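Local coordinates for MATE family efflux transporter (Vibrio cholerae, PDB 6IDP), which probably exports drugs and other toxic compounds across the cell membrane, as a MATE-family multidrug transporter whose conformational change depends on protons, at residues A267-G272 / E408-G413. Numbering follows the deposited sequence.
Sequences AAWALG and EGLFIG. With OLC ((2R)-2,3-dihydroxypropyl (9Z)-octadec-9-enoate), chain L.
W269 and F411 meet rim to rim: the side chains slide past each other in opposite directions, and neither ring lays a face on the other. CE3 of W269 comes 3.6 Å from CE1 of F411, each atom close to the plane of the other ring. The backbones stand well apart here: W269 CA and F411 CA, the nearest pair, are 9.6 Å apart, and long side chains span the distance. W269 does so with a chi1 of -179°, which sets CG opposite the backbone N and sends the six-membered ring toward the other helix. There the methyl CD2 of L410 approaches the indole obliquely, 3.5 Å from CZ3 of W269, and the two side chains cross at about a right angle. The contact is wholly apolar, and no hydrogen bond joins the two segments. F411 also packs edge-to-face with H352 and touches L351 and I355 of helix 343-355, while Y394 lies against W269. On helix 379-435, I412 CG2 rests 3.7 Å from C16 of the acyl chain of a bound OLC, a monoolein lipid. Apolar side chains thus join helix 263-279 to helix 379-435 within the all-helical membrane fold of a MATE transporter.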
ATOM      1  N   ALA A 267      17.126 -15.363  -4.481  1.00 36.62           N
ATOM      2  CA  ALA A 267      17.342 -14.198  -5.331  1.00 37.40           C
ATOM      3  C   ALA A 267      16.299 -14.108  -6.447  1.00 39.36           C
ATOM      4  O   ALA A 267      15.845 -13.019  -6.795  1.00 37.96           O
ATOM      5  CB  ALA A 267      18.744 -14.228  -5.923  1.00 32.44           C
ATOM      6  N   ALA A 268      15.928 -15.254  -7.007  1.00 34.69           N
ATOM      7  CA  ALA A 268      14.956 -15.287  -8.090  1.00 31.59           C
ATOM      8  C   ALA A 268      13.577 -14.871  -7.593  1.00 36.43           C
ATOM      9  O   ALA A 268      12.829 -14.196  -8.302  1.00 35.92           O
ATOM     10  CB  ALA A 268      14.900 -16.670  -8.713  1.00 26.88           C
ATOM     11  N   TRP A 269      13.244 -15.274  -6.372  1.00 36.49           N
ATOM     12  CA  TRP A 269      11.955 -14.934  -5.785  1.00 38.27           C
ATOM     13  C   TRP A 269      11.856 -13.436  -5.510  1.00 42.11           C
ATOM     14  O   TRP A 269      10.792 -12.837  -5.667  1.00 39.79           O
ATOM     15  CB  TRP A 269      11.728 -15.722  -4.496  1.00 38.28           C
ATOM     16  CG  TRP A 269      10.403 -15.442  -3.861  1.00 42.45           C
ATOM     17  CD1 TRP A 269      10.144 -14.547  -2.859  1.00 41.21           C
ATOM     18  CD2 TRP A 269       9.151 -16.059  -4.181  1.00 44.20           C
ATOM     19  NE1 TRP A 269       8.809 -14.572  -2.537  1.00 42.04           N
ATOM     20  CE2 TRP A 269       8.177 -15.490  -3.334  1.00 47.86           C
ATOM     21  CE3 TRP A 269       8.758 -17.035  -5.101  1.00 41.26           C
ATOM     22  CZ2 TRP A 269       6.835 -15.868  -3.383  1.00 45.22           C
ATOM     23  CZ3 TRP A 269       7.426 -17.405  -5.146  1.00 45.19           C
ATOM     24  CH2 TRP A 269       6.482 -16.825  -4.293  1.00 45.80           C
ATOM     25  N   ALA A 270      12.969 -12.837  -5.097  1.00 36.21           N
ATOM     26  CA  ALA A 270      13.001 -11.403  -4.845  1.00 39.83           C
ATOM     27  C   ALA A 270      12.706 -10.633  -6.128  1.00 36.79           C
ATOM     28  O   ALA A 270      11.898  -9.706  -6.130  1.00 38.91           O
ATOM     29  CB  ALA A 270      14.347 -10.988  -4.264  1.00 30.59           C
ATOM     30  N   LEU A 271      13.354 -11.027  -7.221  1.00 36.41           N
ATOM     31  CA  LEU A 271      13.102 -10.404  -8.515  1.00 35.98           C
ATOM     32  C   LEU A 271      11.676 -10.691  -8.991  1.00 37.54           C
ATOM     33  O   LEU A 271      11.017  -9.817  -9.555  1.00 31.59           O
ATOM     34  CB  LEU A 271      14.121 -10.883  -9.549  1.00 33.76           C
ATOM     35  CG  LEU A 271      15.560 -10.407  -9.318  1.00 34.54           C
ATOM     36  CD1 LEU A 271      16.532 -11.139 -10.229  1.00 33.91           C
ATOM     37  CD2 LEU A 271      15.668  -8.903  -9.517  1.00 35.22           C
ATOM     38  N   GLY A 272      11.206 -11.913  -8.754  1.00 37.31           N
ATOM     39  CA  GLY A 272       9.863 -12.306  -9.139  1.00 28.69           C
ATOM     40  C   GLY A 272       8.781 -11.523  -8.412  1.00 33.71           C
ATOM     41  O   GLY A 272       7.770 -11.144  -9.010  1.00 26.75           O
ATOM     42  N   GLU A 408       9.742 -25.411  -8.375  1.00 31.75           N
ATOM     43  CA  GLU A 408       8.764 -25.349  -9.452  1.00 31.93           C
ATOM     44  C   GLU A 408       7.357 -25.607  -8.921  1.00 35.56           C
ATOM     45  O   GLU A 408       6.391 -25.009  -9.390  1.00 36.97           O
ATOM     46  CB  GLU A 408       9.108 -26.348 -10.564  1.00 34.20           C
ATOM     47  CG  GLU A 408       9.369 -27.768 -10.098  1.00 40.53           C
ATOM     48  CD  GLU A 408      10.838 -28.042  -9.828  1.00 41.02           C
ATOM     49  OE1 GLU A 408      11.601 -27.079  -9.601  1.00 38.08           O
ATOM     50  OE2 GLU A 408      11.230 -29.225  -9.849  1.00 33.83           O
ATOM     51  N   GLY A 409       7.251 -26.496  -7.939  1.00 33.42           N
ATOM     52  CA  GLY A 409       5.973 -26.794  -7.323  1.00 37.49           C
ATOM     53  C   GLY A 409       5.483 -25.629  -6.489  1.00 39.98           C
ATOM     54  O   GLY A 409       4.281 -25.389  -6.383  1.00 37.49           O
ATOM     55  N   LEU A 410       6.423 -24.900  -5.900  1.00 36.52           N
ATOM     56  CA  LEU A 410       6.095 -23.727  -5.103  1.00 29.81           C
ATOM     57  C   LEU A 410       5.460 -22.644  -5.980  1.00 31.98           C
ATOM     58  O   LEU A 410       4.509 -21.980  -5.562  1.00 29.82           O
ATOM     59  CB  LEU A 410       7.345 -23.200  -4.392  1.00 29.48           C
ATOM     60  CG  LEU A 410       7.183 -22.091  -3.353  1.00 36.51           C
ATOM     61  CD1 LEU A 410       8.180 -22.275  -2.219  1.00 41.57           C
ATOM     62  CD2 LEU A 410       7.366 -20.729  -3.995  1.00 41.35           C
ATOM     63  N   PHE A 411       5.983 -22.470  -7.191  1.00 29.02           N
ATOM     64  CA  PHE A 411       5.413 -21.510  -8.132  1.00 30.46           C
ATOM     65  C   PHE A 411       3.988 -21.911  -8.510  1.00 29.89           C
ATOM     66  O   PHE A 411       3.107 -21.061  -8.623  1.00 32.80           O
ATOM     67  CB  PHE A 411       6.279 -21.391  -9.391  1.00 24.77           C
ATOM     68  CG  PHE A 411       7.630 -20.774  -9.148  1.00 39.74           C
ATOM     69  CD1 PHE A 411       7.854 -19.965  -8.047  1.00 39.17           C
ATOM     70  CD2 PHE A 411       8.676 -21.002 -10.029  1.00 25.62           C
ATOM     71  CE1 PHE A 411       9.098 -19.397  -7.825  1.00 36.40           C
ATOM     72  CE2 PHE A 411       9.919 -20.436  -9.814  1.00 26.08           C
ATOM     73  CZ  PHE A 411      10.131 -19.634  -8.711  1.00 28.89           C
ATOM     74  N   ILE A 412       3.774 -23.210  -8.705  1.00 30.15           N
ATOM     75  CA  ILE A 412       2.445 -23.739  -8.992  1.00 31.10           C
ATOM     76  C   ILE A 412       1.499 -23.474  -7.822  1.00 32.86           C
ATOM     77  O   ILE A 412       0.325 -23.143  -8.018  1.00 34.67           O
ATOM     78  CB  ILE A 412       2.486 -25.256  -9.285  1.00 32.90           C
ATOM     79  CG1 ILE A 412       3.358 -25.542 -10.507  1.00 41.46           C
ATOM     80  CG2 ILE A 412       1.084 -25.803  -9.510  1.00 28.53           C
ATOM     81  CD1 ILE A 412       2.833 -24.931 -11.788  1.00 48.79           C
ATOM     82  N   GLY A 413       2.022 -23.619  -6.608  1.00 28.28           N
ATOM     83  CA  GLY A 413       1.256 -23.335  -5.408  1.00 28.69           C
ATOM     84  C   GLY A 413       0.785 -21.895  -5.356  1.00 30.63           C
ATOM     85  O   GLY A 413      -0.362 -21.624  -5.004  1.00 35.73           O
TER
HETATM   86  C18 OLC L 511       1.683 -30.760 -10.201  1.00 60.09           C
HETATM   87  C10 OLC L 511      -1.948 -28.011  -4.244  1.00 46.32           C
HETATM   88  C17 OLC L 511       3.005 -30.252  -9.668  1.00 61.72           C
HETATM   89  C11 OLC L 511      -1.267 -26.816  -4.874  1.00 48.83           C
HETATM   90  C16 OLC L 511       2.777 -29.057  -8.764  1.00 61.02           C
HETATM   91  C12 OLC L 511       0.206 -27.103  -5.081  1.00 49.84           C
HETATM   92  C15 OLC L 511       1.816 -29.417  -7.650  1.00 61.36           C
HETATM   93  C13 OLC L 511       0.382 -28.337  -5.940  1.00 55.75           C
HETATM   94  C14 OLC L 511       1.701 -28.259  -6.680  1.00 57.08           C